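Side-chain contacts in endo-beta-N-acetylglucosaminidase F1 (Bacteroides thetaiotaomicron VPI-5482, PDB 6TCV), which probably cleaves the chitobiose core of high-mannose N-glycans, and is seen here in complex with a Man9GlcNAc2-Asn substrate: residues R214-C219 with A273-A278; K243-L248 with D322-V327. The protein carries 2 engineered substitutions. All blocks are in the same frame, centred on the assembly; numbering follows the deposited sequence.

In the fold
Both contacts belong to the (beta/alpha)8 barrel expected of an endo-beta-N-acetylglucosaminidase F1. Their centres lie about 13 Å apart. Along the chain the segments alternate: 214-219, 243-248, 273-278, 322-327. Interaction 1 is peripheral and sets the add-on strand 214-218 against helix 262-278. Interaction 2 is central and joins strands 243-249 and 324-329 inside the barrel. Helix 262-278 follows strand 243-249 and ties the two together. Tyr-275 packs on Leu-246, and Cys-276 packs on Lys-323. Cys-219 has its side chain about 8 Å from a bound mannose, and Thr-326 about 10 Å from an N-acetylglucosamine. Neither contact touches the glycan, though both lie near where it is held.

Interaction 1. Residues R214-C219 with A273-A278; sequences RPRVQC and AQYCKA
Val-217 on strand 214-218 faces Tyr-275 on helix 262-278, with 8.7 Å between their CA atoms. This is strand-on-helix packing at the margin of a (beta/alpha)8 barrel. The strand pairs antiparallel with the barrel strand 198-209 and so extends it as a hairpin. Val-217 and Tyr-275 approach from opposite directions. CG1 of Val-217 lies over one face of the phenol ring, in a CH-pi contact. It is 3.9 Å from the centroid of the Tyr-275 ring and 19° off the ring normal, displaced toward the rim. This methyl stands opposite the backbone N (chi1 175°), which places it on the ring. The same helix packs Phe-268 and Val-272 on Val-217, and Glu-271 accepts a hydrogen bond from its backbone N. Cys-219 adds an oblique sulfur-aromatic contact, with its SG 3.9 Å from CE2 of Tyr-275.

The polar part of the contact runs through one water, which sits at the ring edge in the ring plane. The water accepts a short 2.5 Å bond from Tyr-275 OH. It donates to Val-217 O at 2.8 Å. A weak bond from Arg-216 NH2 also reaches it. The water thereby links the hydroxyl to the strand backbone, where Tyr-275 OH and Val-217 O are too far apart (3.7 Å) to bond directly. A phenylalanine in place of Tyr-275 would probably cost the water its short bond from the phenol and break the link from the ring to Val-217 O. Arg-216 is steadied by its own strand as well. Arg-216 NE donates to Val-217 O at 3.0 Å in a nearly straight bond of 172°. The oxygen lies in the guanidinium plane, whereas NE stands above the carbonyl plane rather than on a lone pair.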
loop_
_atom_site.group_PDB
_atom_site.type_symbol
_atom_site.label_atom_id
_atom_site.label_comp_id
_atom_site.label_asym_id
_atom_site.label_seq_id
_atom_site.Cartn_x
_atom_site.Cartn_y
_atom_site.Cartn_z
ATOM N N ARG A 214 26.481 6.166 -1.044
ATOM C CA ARG A 214 25.233 5.786 -1.689
ATOM C C ARG A 214 24.041 6.435 -1.010
ATOM O O ARG A 214 24.116 6.791 0.172
ATOM C CB ARG A 214 25.059 4.288 -1.821
ATOM C CG ARG A 214 25.006 3.648 -0.511
ATOM C CD ARG A 214 24.836 2.123 -0.751
ATOM N NE ARG A 214 23.420 1.709 -0.788
ATOM C CZ ARG A 214 22.990 0.439 -0.889
ATOM N NH1 ARG A 214 21.653 0.126 -0.914
ATOM N NH2 ARG A 214 23.906 -0.524 -0.985
ATOM N N PRO A 215 22.892 6.500 -1.681
ATOM C CA PRO A 215 21.665 6.881 -0.978
ATOM C C PRO A 215 21.306 5.862 0.090
ATOM O O PRO A 215 21.644 4.692 -0.005
ATOM C CB PRO A 215 20.605 6.855 -2.102
ATOM C CG PRO A 215 21.430 6.928 -3.401
ATOM C CD PRO A 215 22.664 6.232 -3.122
ATOM N N ARG A 216 20.569 6.302 1.107
ATOM C CA ARG A 216 20.041 5.394 2.121
ATOM C C ARG A 216 18.682 5.903 2.583
ATOM O O ARG A 216 18.326 7.076 2.412
ATOM C CB ARG A 216 20.978 5.368 3.333
ATOM C CG ARG A 216 21.047 6.684 4.142
ATOM C CD ARG A 216 21.706 6.643 5.577
ATOM N NE ARG A 216 21.136 5.639 6.445
ATOM C CZ ARG A 216 21.790 4.919 7.324
ATOM N NH1 ARG A 216 23.096 5.084 7.478
ATOM N NH2 ARG A 216 21.133 4.044 8.077
ATOM N N VAL A 217 17.939 4.984 3.196
ATOM C CA VAL A 217 16.809 5.363 4.036
ATOM C C VAL A 217 17.406 5.955 5.301
ATOM O O VAL A 217 18.225 5.320 5.993
ATOM C CB VAL A 217 15.966 4.130 4.359
ATOM C CG1 VAL A 217 14.837 4.455 5.329
ATOM C CG2 VAL A 217 15.416 3.522 3.101
ATOM N N GLN A 218 16.988 7.169 5.627
ATOM C CA GLN A 218 17.438 7.867 6.810
ATOM C C GLN A 218 16.209 8.169 7.643
ATOM O O GLN A 218 15.304 8.890 7.192
ATOM C CB GLN A 218 18.174 9.154 6.398
ATOM C CG GLN A 218 18.670 9.969 7.609
ATOM C CD GLN A 218 19.403 11.254 7.229
ATOM O OE1 GLN A 218 20.472 11.191 6.627
ATOM N NE2 GLN A 218 18.869 12.391 7.621
ATOM N N CYS A 219 16.216 7.712 8.884
ATOM C CA CYS A 219 15.059 7.829 9.767
ATOM C C CYS A 219 15.406 8.835 10.843
ATOM O O CYS A 219 16.398 8.690 11.573
ATOM C CB CYS A 219 14.769 6.470 10.419
ATOM S SG CYS A 219 14.143 5.258 9.222
ATOM N N ALA A 273 12.524 -2.485 0.678
ATOM C CA ALA A 273 11.917 -3.772 0.927
ATOM C C ALA A 273 12.486 -4.387 2.182
ATOM O O ALA A 273 11.773 -5.073 2.926
ATOM C CB ALA A 273 12.101 -4.680 -0.292
ATOM N N GLN A 274 13.805 -4.237 2.417
ATOM C CA GLN A 274 14.413 -4.805 3.617
ATOM C C GLN A 274 13.825 -4.165 4.859
ATOM O O GLN A 274 13.566 -4.868 5.844
ATOM C CB GLN A 274 15.930 -4.577 3.541
ATOM C CG GLN A 274 16.681 -5.309 4.635
ATOM C CD GLN A 274 16.720 -4.606 5.944
ATOM O OE1 GLN A 274 16.799 -3.392 5.992
ATOM N NE2 GLN A 274 16.696 -5.383 7.038
ATOM N N TYR A 275 13.618 -2.856 4.839
ATOM C CA TYR A 275 12.953 -2.197 5.979
ATOM C C TYR A 275 11.562 -2.787 6.209
ATOM O O TYR A 275 11.159 -3.048 7.345
ATOM C CB TYR A 275 12.827 -0.668 5.759
ATOM C CG TYR A 275 13.964 0.134 6.310
ATOM C CD1 TYR A 275 15.169 0.177 5.664
ATOM C CD2 TYR A 275 13.793 0.887 7.476
ATOM C CE1 TYR A 275 16.237 0.908 6.187
ATOM C CE2 TYR A 275 14.817 1.609 7.988
ATOM C CZ TYR A 275 16.015 1.622 7.336
ATOM O OH TYR A 275 17.096 2.363 7.839
ATOM N N CYS A 276 10.799 -2.996 5.135
ATOM C CA CYS A 276 9.431 -3.486 5.291
ATOM C C CYS A 276 9.422 -4.902 5.797
ATOM O O CYS A 276 8.482 -5.293 6.518
ATOM C CB CYS A 276 8.676 -3.336 3.948
ATOM S SG CYS A 276 8.311 -1.632 3.501
ATOM N N LYS A 277 10.409 -5.704 5.447
ATOM C CA LYS A 277 10.518 -7.049 5.971
ATOM C C LYS A 277 10.959 -7.022 7.438
ATOM O O LYS A 277 10.351 -7.658 8.309
ATOM C CB LYS A 277 11.525 -7.845 5.124
ATOM C CG LYS A 277 11.657 -9.295 5.563
ATOM C CD LYS A 277 12.703 -9.995 4.722
ATOM C CE LYS A 277 13.269 -11.225 5.398
ATOM N NZ LYS A 277 12.268 -12.295 5.288
ATOM N N ALA A 278 12.013 -6.290 7.751
ATOM C CA ALA A 278 12.581 -6.317 9.106
ATOM C C ALA A 278 11.602 -5.810 10.134
ATOM O O ALA A 278 11.576 -6.315 11.264
ATOM C CB ALA A 278 13.879 -5.486 9.131
HETATM O O HOH W 1 19.114 2.654 6.379
#

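Interaction 2. Residues K243-L248 with D322-V327; sequences KVLLGL and DKLVTV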
loop_
_atom_site.group_PDB
_atom_site.type_symbol
_atom_site.label_atom_id
_atom_site.label_comp_id
_atom_site.label_asym_id
_atom_site.label_seq_id
_atom_site.Cartn_x
_atom_site.Cartn_y
_atom_site.Cartn_z
ATOM N N LYS A 243 -3.259 -1.759 7.124
ATOM C CA LYS A 243 -1.956 -1.874 6.478
ATOM C C LYS A 243 -1.123 -0.649 6.813
ATOM O O LYS A 243 -1.547 0.489 6.536
ATOM C CB LYS A 243 -2.119 -1.989 4.967
ATOM C CG LYS A 243 -2.845 -3.244 4.531
ATOM C CD LYS A 243 -2.931 -3.320 3.019
ATOM C CE LYS A 243 -3.378 -4.703 2.564
ATOM N NZ LYS A 243 -4.701 -5.035 3.095
ATOM N N VAL A 244 0.078 -0.886 7.370
ATOM C CA VAL A 244 0.967 0.168 7.843
ATOM C C VAL A 244 2.106 0.302 6.848
ATOM O O VAL A 244 2.892 -0.640 6.671
ATOM C CB VAL A 244 1.485 -0.101 9.253
ATOM C CG1 VAL A 244 2.478 0.990 9.660
ATOM C CG2 VAL A 244 0.341 -0.187 10.242
ATOM N N LEU A 245 2.212 1.457 6.202
ATOM C CA LEU A 245 3.235 1.708 5.199
ATOM C C LEU A 245 4.280 2.651 5.764
ATOM O O LEU A 245 3.970 3.589 6.501
ATOM C CB LEU A 245 2.665 2.363 3.942
ATOM C CG LEU A 245 1.416 1.745 3.336
ATOM C CD1 LEU A 245 1.062 2.368 2.011
ATOM C CD2 LEU A 245 1.551 0.245 3.175
ATOM N N LEU A 246 5.530 2.459 5.337
ATOM C CA LEU A 246 6.578 3.432 5.620
ATOM C C LEU A 246 6.510 4.526 4.564
ATOM O O LEU A 246 6.533 4.243 3.359
ATOM C CB LEU A 246 7.945 2.753 5.585
ATOM C CG LEU A 246 9.141 3.635 6.022
ATOM C CD1 LEU A 246 8.977 4.095 7.470
ATOM C CD2 LEU A 246 10.431 2.856 5.800
ATOM N N GLY A 247 6.376 5.779 4.986
ATOM C CA GLY A 247 6.498 6.885 4.048
ATOM C C GLY A 247 7.969 7.198 3.802
ATOM O O GLY A 247 8.776 7.196 4.727
ATOM N N LEU A 248 8.282 7.481 2.534
ATOM C CA LEU A 248 9.592 7.981 2.117
ATOM C C LEU A 248 9.399 9.348 1.484
ATOM O O LEU A 248 8.465 9.552 0.689
ATOM C CB LEU A 248 10.263 7.020 1.126
ATOM C CG LEU A 248 11.320 6.089 1.686
ATOM C CD1 LEU A 248 12.500 6.854 2.283
ATOM C CD2 LEU A 248 10.742 5.110 2.687
ATOM N N ASP A 322 4.344 -8.894 -2.695
ATOM C CA ASP A 322 3.089 -9.020 -1.952
ATOM C C ASP A 322 2.722 -7.765 -1.161
ATOM O O ASP A 322 1.656 -7.759 -0.544
ATOM C CB ASP A 322 3.128 -10.254 -1.035
ATOM C CG ASP A 322 4.236 -10.175 -0.020
ATOM O OD1 ASP A 322 5.298 -9.619 -0.319
ATOM O OD2 ASP A 322 4.057 -10.754 1.076
ATOM N N LYS A 323 3.557 -6.723 -1.176
ATOM C CA LYS A 323 3.324 -5.511 -0.392
ATOM C C LYS A 323 2.931 -4.349 -1.290
ATOM O O LYS A 323 3.083 -4.408 -2.516
ATOM C CB LYS A 323 4.581 -5.172 0.420
ATOM C CG LYS A 323 4.919 -6.258 1.436
ATOM C CD LYS A 323 5.998 -5.854 2.423
ATOM C CE LYS A 323 6.280 -6.905 3.471
ATOM N NZ LYS A 323 7.147 -7.935 2.902
ATOM N N LEU A 324 2.387 -3.300 -0.682
ATOM C CA LEU A 324 1.874 -2.167 -1.428
ATOM C C LEU A 324 2.982 -1.211 -1.847
ATOM O O LEU A 324 3.814 -0.811 -1.026
ATOM C CB LEU A 324 0.843 -1.409 -0.599
ATOM C CG LEU A 324 -0.419 -2.208 -0.293
ATOM C CD1 LEU A 324 -1.266 -1.426 0.704
ATOM C CD2 LEU A 324 -1.248 -2.455 -1.546
ATOM N N VAL A 325 2.981 -0.815 -3.121
ATOM C CA VAL A 325 3.814 0.268 -3.635
ATOM C C VAL A 325 2.880 1.390 -4.029
ATOM O O VAL A 325 2.012 1.214 -4.902
ATOM C CB VAL A 325 4.703 -0.200 -4.784
ATOM C CG1 VAL A 325 5.520 0.949 -5.382
ATOM C CG2 VAL A 325 5.613 -1.319 -4.302
ATOM N N THR A 326 3.006 2.504 -3.341
ATOM C CA THR A 326 2.048 3.587 -3.496
ATOM C C THR A 326 2.809 4.892 -3.658
ATOM O O THR A 326 3.955 5.016 -3.210
ATOM C CB THR A 326 1.056 3.673 -2.314
ATOM O OG1 THR A 326 1.684 4.201 -1.138
ATOM C CG2 THR A 326 0.475 2.327 -1.973
ATOM N N VAL A 327 2.177 5.867 -4.291
ATOM C CA VAL A 327 2.808 7.143 -4.601
ATOM C C VAL A 327 1.869 8.307 -4.305
ATOM O O VAL A 327 0.652 8.227 -4.470
ATOM C CB VAL A 327 3.377 7.256 -6.016
ATOM C CG1 VAL A 327 4.412 6.194 -6.246
ATOM C CG2 VAL A 327 2.281 7.147 -7.024
#
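Leu-245 and Leu-324 both carry CG beside the backbone N and opposite the carbonyl carbon (chi1 -48° and -65°), and this brings both branched ends together on the inner side of the curved sheet. The two side chains cross at about a right angle. CD2 of Leu-245 meets CD1 of Leu-324 at 4.1 Å and also lies 4.2 Å from CB of Leu-324. The other methyl of Leu-245 serves a different partner. Its CD1 meets Thr-326 tip to tip, 3.7 Å from OG1 and 4.0 Å from CG2 of that threonine.

Strands 243-249 and 324-329 are not neighbours in the sheet. Strand 283-287 runs between them and pairs parallel with each, as in a (beta/alpha)8 barrel. The short strand segments diverge by 49° and approach to 8.9 Å, so their inward side chains meet across the curve of the barrel. Val-198 of the preceding strand also packs on Leu-245.

The hydroxyl of Thr-326 sits between its backbone N and carbonyl carbon. From there OG1 hydrogen-bonds with Tyr-171 OH and the backbone oxygen of Val-284. A buried polar atom is thus satisfied beside the leucine methyl. At the other end of the contact, the aliphatic part of Lys-243 crosses Leu-324. The spacing of 3.4 Å between Lys-243 CD and Leu-324 CD1 is tight, but it is doubtful because the lysine has two conformers. Its chain bends at the last torsion, and NZ forms a salt bridge with Glu-38 of strand 34-39, which belongs to a separate sheet.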